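Local coordinates for uncharacterized protein (Nostoc punctiforme, PDB 2R3S) that is uncharacterised but is probably an O-methyltransferase, moving a methyl group onto a hydroxyl of a substrate not yet known, at residues A83-R88 with F92-A97. Residues are numbered along the deposited sequence; the frame is centred on the assembly and turned at random. Where two conformers were deposited one is given.
Sequences AMFLDR and FYVGDA
Tyr-93 sets its CG anti to the backbone N (chi1 177°), which turns one face of the ring toward Arg-88, whose own CG lies anti to its carbonyl carbon (chi1 -74°) and whose chain runs extended to NE across that face. Arg-88 CG sits 4.0 Å from the centroid of the Tyr-93 ring, a CH-pi contact; Gly-95 N lies over the other face, and Leu-86 O comes to the ring edge. Past the ring, the guanidinium meets Asp-96 through two bonds of a salt bridge: NH1 of Arg-88 reaches OD2 of Asp-96 at 3.1 Å, nearly straight and on the syn side, while the bond from NH2 to OD1 is weak. The Tyr-93 hydroxyl donates to Asp-96 OD1 at 2.8 Å, coming from above the carboxylate plane. NE of Arg-88 bonds to Asn-30 OD1, which probably helps hold the guanidinium. A phenylalanine in place of Tyr-93 would probably leave Asp-96 OD1 without its hydroxyl donor and the carboxylate freer to turn.

Val-94 N donates to Phe-85 O at 2.9 Å, tying the end of helix 80-85, part of the O-methyltransferase dimerisation domain, to the chain returning toward helix 98-101. Met-84, a selenomethionine with two deposited conformers, in one of them lays CE over the Phe-92 ring, a tentative CH-pi contact. Pro-5 and Phe-10 of the second subunit pack on Met-84 and Leu-86, so the turn borders the dimer interface. Apolar packing at Phe-92 thus gives way to a charged pair whose acid, met by both arginine and tyrosine, is likely to stay ionised.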
ATOM      1  N   ALA A  83       6.537 -15.579  13.312  1.00 25.20           N
ATOM      2  CA  ALA A  83       7.467 -16.638  13.671  1.00 29.56           C
ATOM      3  C   ALA A  83       7.373 -17.802  12.664  1.00 29.60           C
ATOM      4  O   ALA A  83       8.371 -18.365  12.254  1.00 28.63           O
ATOM      5  CB  ALA A  83       7.208 -17.106  15.089  1.00 28.50           C
HETATM    6  N   MSE A  84       6.164 -18.077  12.198  1.00 31.20           N
HETATM    7  CA  MSE A  84       5.934 -19.221  11.329  0.50 33.21           C
HETATM    8  C   MSE A  84       6.274 -18.885   9.884  1.00 30.62           C
HETATM    9  O   MSE A  84       6.830 -19.712   9.182  1.00 29.93           O
HETATM   10  CB  MSE A  84       4.490 -19.735  11.439  0.50 31.83           C
HETATM   11  CG  MSE A  84       4.227 -21.043  10.645  0.50 40.44           C
HETATM   12 SE   MSE A  84       2.440 -21.836  10.929  0.38 44.35          SE
HETATM   13  CE  MSE A  84       2.426 -23.281   9.620  0.50 33.74           C
ATOM     14  N   PHE A  85       5.965 -17.679   9.436  1.00 30.18           N
ATOM     15  CA  PHE A  85       6.062 -17.375   7.999  1.00 28.04           C
ATOM     16  C   PHE A  85       7.200 -16.435   7.565  1.00 26.13           C
ATOM     17  O   PHE A  85       7.488 -16.310   6.362  1.00 26.45           O
ATOM     18  CB  PHE A  85       4.684 -16.874   7.486  1.00 28.90           C
ATOM     19  CG  PHE A  85       3.605 -17.936   7.558  1.00 28.97           C
ATOM     20  CD1 PHE A  85       3.624 -19.028   6.681  1.00 28.05           C
ATOM     21  CD2 PHE A  85       2.591 -17.864   8.506  1.00 30.61           C
ATOM     22  CE1 PHE A  85       2.654 -20.030   6.746  1.00 30.33           C
ATOM     23  CE2 PHE A  85       1.623 -18.862   8.599  1.00 32.78           C
ATOM     24  CZ  PHE A  85       1.653 -19.955   7.722  1.00 36.14           C
ATOM     25  N   LEU A  86       7.840 -15.776   8.518  1.00 22.89           N
ATOM     26  CA  LEU A  86       8.779 -14.702   8.186  1.00 24.75           C
ATOM     27  C   LEU A  86      10.173 -14.858   8.776  1.00 25.20           C
ATOM     28  O   LEU A  86      11.111 -14.115   8.389  1.00 26.46           O
ATOM     29  CB  LEU A  86       8.181 -13.362   8.604  1.00 26.02           C
ATOM     30  CG  LEU A  86       6.918 -12.976   7.808  1.00 31.63           C
ATOM     31  CD1 LEU A  86       6.306 -11.692   8.361  1.00 26.19           C
ATOM     32  CD2 LEU A  86       7.263 -12.890   6.307  1.00 23.30           C
ATOM     33  N   ASP A  87      10.298 -15.826   9.684  1.00 23.52           N
ATOM     34  CA  ASP A  87      11.555 -16.239  10.287  1.00 25.01           C
ATOM     35  C   ASP A  87      12.135 -17.330   9.404  1.00 26.71           C
ATOM     36  O   ASP A  87      11.517 -18.371   9.231  1.00 26.91           O
ATOM     37  CB  ASP A  87      11.255 -16.792  11.687  1.00 27.01           C
ATOM     38  CG  ASP A  87      12.476 -17.255  12.412  1.00 28.70           C
ATOM     39  OD1 ASP A  87      13.557 -17.223  11.816  1.00 27.62           O
ATOM     40  OD2 ASP A  87      12.334 -17.634  13.587  1.00 31.12           O
ATOM     41  N   ARG A  88      13.322 -17.077   8.850  1.00 27.64           N
ATOM     42  CA  ARG A  88      13.997 -17.993   7.929  1.00 27.11           C
ATOM     43  C   ARG A  88      14.275 -19.368   8.544  1.00 29.69           C
ATOM     44  O   ARG A  88      14.536 -20.309   7.835  1.00 30.22           O
ATOM     45  CB  ARG A  88      15.313 -17.400   7.467  1.00 26.64           C
ATOM     46  CG  ARG A  88      15.166 -16.310   6.489  1.00 28.06           C
ATOM     47  CD  ARG A  88      16.525 -15.835   5.993  1.00 29.75           C
ATOM     48  NE  ARG A  88      16.357 -14.715   5.074  1.00 27.18           N
ATOM     49  CZ  ARG A  88      15.965 -14.815   3.814  1.00 25.21           C
ATOM     50  NH1 ARG A  88      15.673 -15.990   3.278  1.00 31.47           N
ATOM     51  NH2 ARG A  88      15.834 -13.715   3.091  1.00 25.43           N
ATOM     52  N   PHE A  92       8.208 -23.005   7.063  1.00 33.26           N
ATOM     53  CA  PHE A  92       7.068 -22.370   6.349  1.00 30.98           C
ATOM     54  C   PHE A  92       7.341 -20.932   5.903  1.00 28.75           C
ATOM     55  O   PHE A  92       6.435 -20.206   5.488  1.00 33.64           O
ATOM     56  CB  PHE A  92       5.834 -22.452   7.252  1.00 33.12           C
ATOM     57  CG  PHE A  92       5.517 -23.849   7.649  1.00 38.86           C
ATOM     58  CD1 PHE A  92       4.913 -24.714   6.736  1.00 47.92           C
ATOM     59  CD2 PHE A  92       5.908 -24.346   8.886  1.00 40.62           C
ATOM     60  CE1 PHE A  92       4.666 -26.045   7.067  1.00 52.06           C
ATOM     61  CE2 PHE A  92       5.665 -25.672   9.226  1.00 42.91           C
ATOM     62  CZ  PHE A  92       5.053 -26.528   8.312  1.00 43.89           C
ATOM     63  N   TYR A  93       8.603 -20.545   5.946  1.00 28.30           N
ATOM     64  CA  TYR A  93       9.065 -19.236   5.522  1.00 28.66           C
ATOM     65  C   TYR A  93       8.635 -18.955   4.107  1.00 27.91           C
ATOM     66  O   TYR A  93       8.977 -19.699   3.206  1.00 29.22           O
ATOM     67  CB  TYR A  93      10.585 -19.159   5.622  1.00 27.41           C
ATOM     68  CG  TYR A  93      11.156 -17.855   5.127  1.00 26.68           C
ATOM     69  CD1 TYR A  93      11.043 -16.714   5.882  1.00 22.77           C
ATOM     70  CD2 TYR A  93      11.814 -17.768   3.904  1.00 23.47           C
ATOM     71  CE1 TYR A  93      11.522 -15.523   5.449  1.00 24.98           C
ATOM     72  CE2 TYR A  93      12.335 -16.558   3.467  1.00 27.27           C
ATOM     73  CZ  TYR A  93      12.181 -15.439   4.247  1.00 22.47           C
ATOM     74  OH  TYR A  93      12.668 -14.215   3.864  1.00 29.80           O
ATOM     75  N   VAL A  94       7.901 -17.861   3.916  1.00 28.90           N
ATOM     76  CA  VAL A  94       7.486 -17.420   2.596  1.00 27.58           C
ATOM     77  C   VAL A  94       8.002 -16.026   2.241  1.00 28.05           C
ATOM     78  O   VAL A  94       7.688 -15.486   1.203  1.00 29.99           O
ATOM     79  CB  VAL A  94       5.956 -17.437   2.468  1.00 30.88           C
ATOM     80  CG1 VAL A  94       5.450 -18.902   2.424  1.00 25.99           C
ATOM     81  CG2 VAL A  94       5.333 -16.651   3.582  1.00 22.28           C
ATOM     82  N   GLY A  95       8.845 -15.462   3.075  1.00 27.00           N
ATOM     83  CA  GLY A  95       9.241 -14.081   2.923  1.00 27.81           C
ATOM     84  C   GLY A  95       9.857 -13.705   1.588  1.00 28.86           C
ATOM     85  O   GLY A  95       9.740 -12.570   1.191  1.00 29.01           O
ATOM     86  N   ASP A  96      10.513 -14.638   0.901  1.00 29.23           N
ATOM     87  CA  ASP A  96      11.151 -14.294  -0.363  1.00 29.70           C
ATOM     88  C   ASP A  96      10.179 -14.236  -1.529  1.00 27.80           C
ATOM     89  O   ASP A  96      10.588 -13.940  -2.652  1.00 27.15           O
ATOM     90  CB  ASP A  96      12.345 -15.198  -0.635  1.00 29.17           C
ATOM     91  CG  ASP A  96      13.491 -14.993   0.403  1.00 32.67           C
ATOM     92  OD1 ASP A  96      13.515 -13.989   1.166  1.00 34.21           O
ATOM     93  OD2 ASP A  96      14.365 -15.861   0.455  1.00 33.71           O
ATOM     94  N   ALA A  97       8.888 -14.456  -1.267  1.00 26.73           N
ATOM     95  CA  ALA A  97       7.859 -14.202  -2.289  1.00 27.26           C
ATOM     96  C   ALA A  97       7.944 -12.767  -2.807  1.00 28.88           C
ATOM     97  O   ALA A  97       7.542 -12.500  -3.952  1.00 33.25           O
ATOM     98  CB  ALA A  97       6.419 -14.517  -1.755  1.00 26.93           C
TER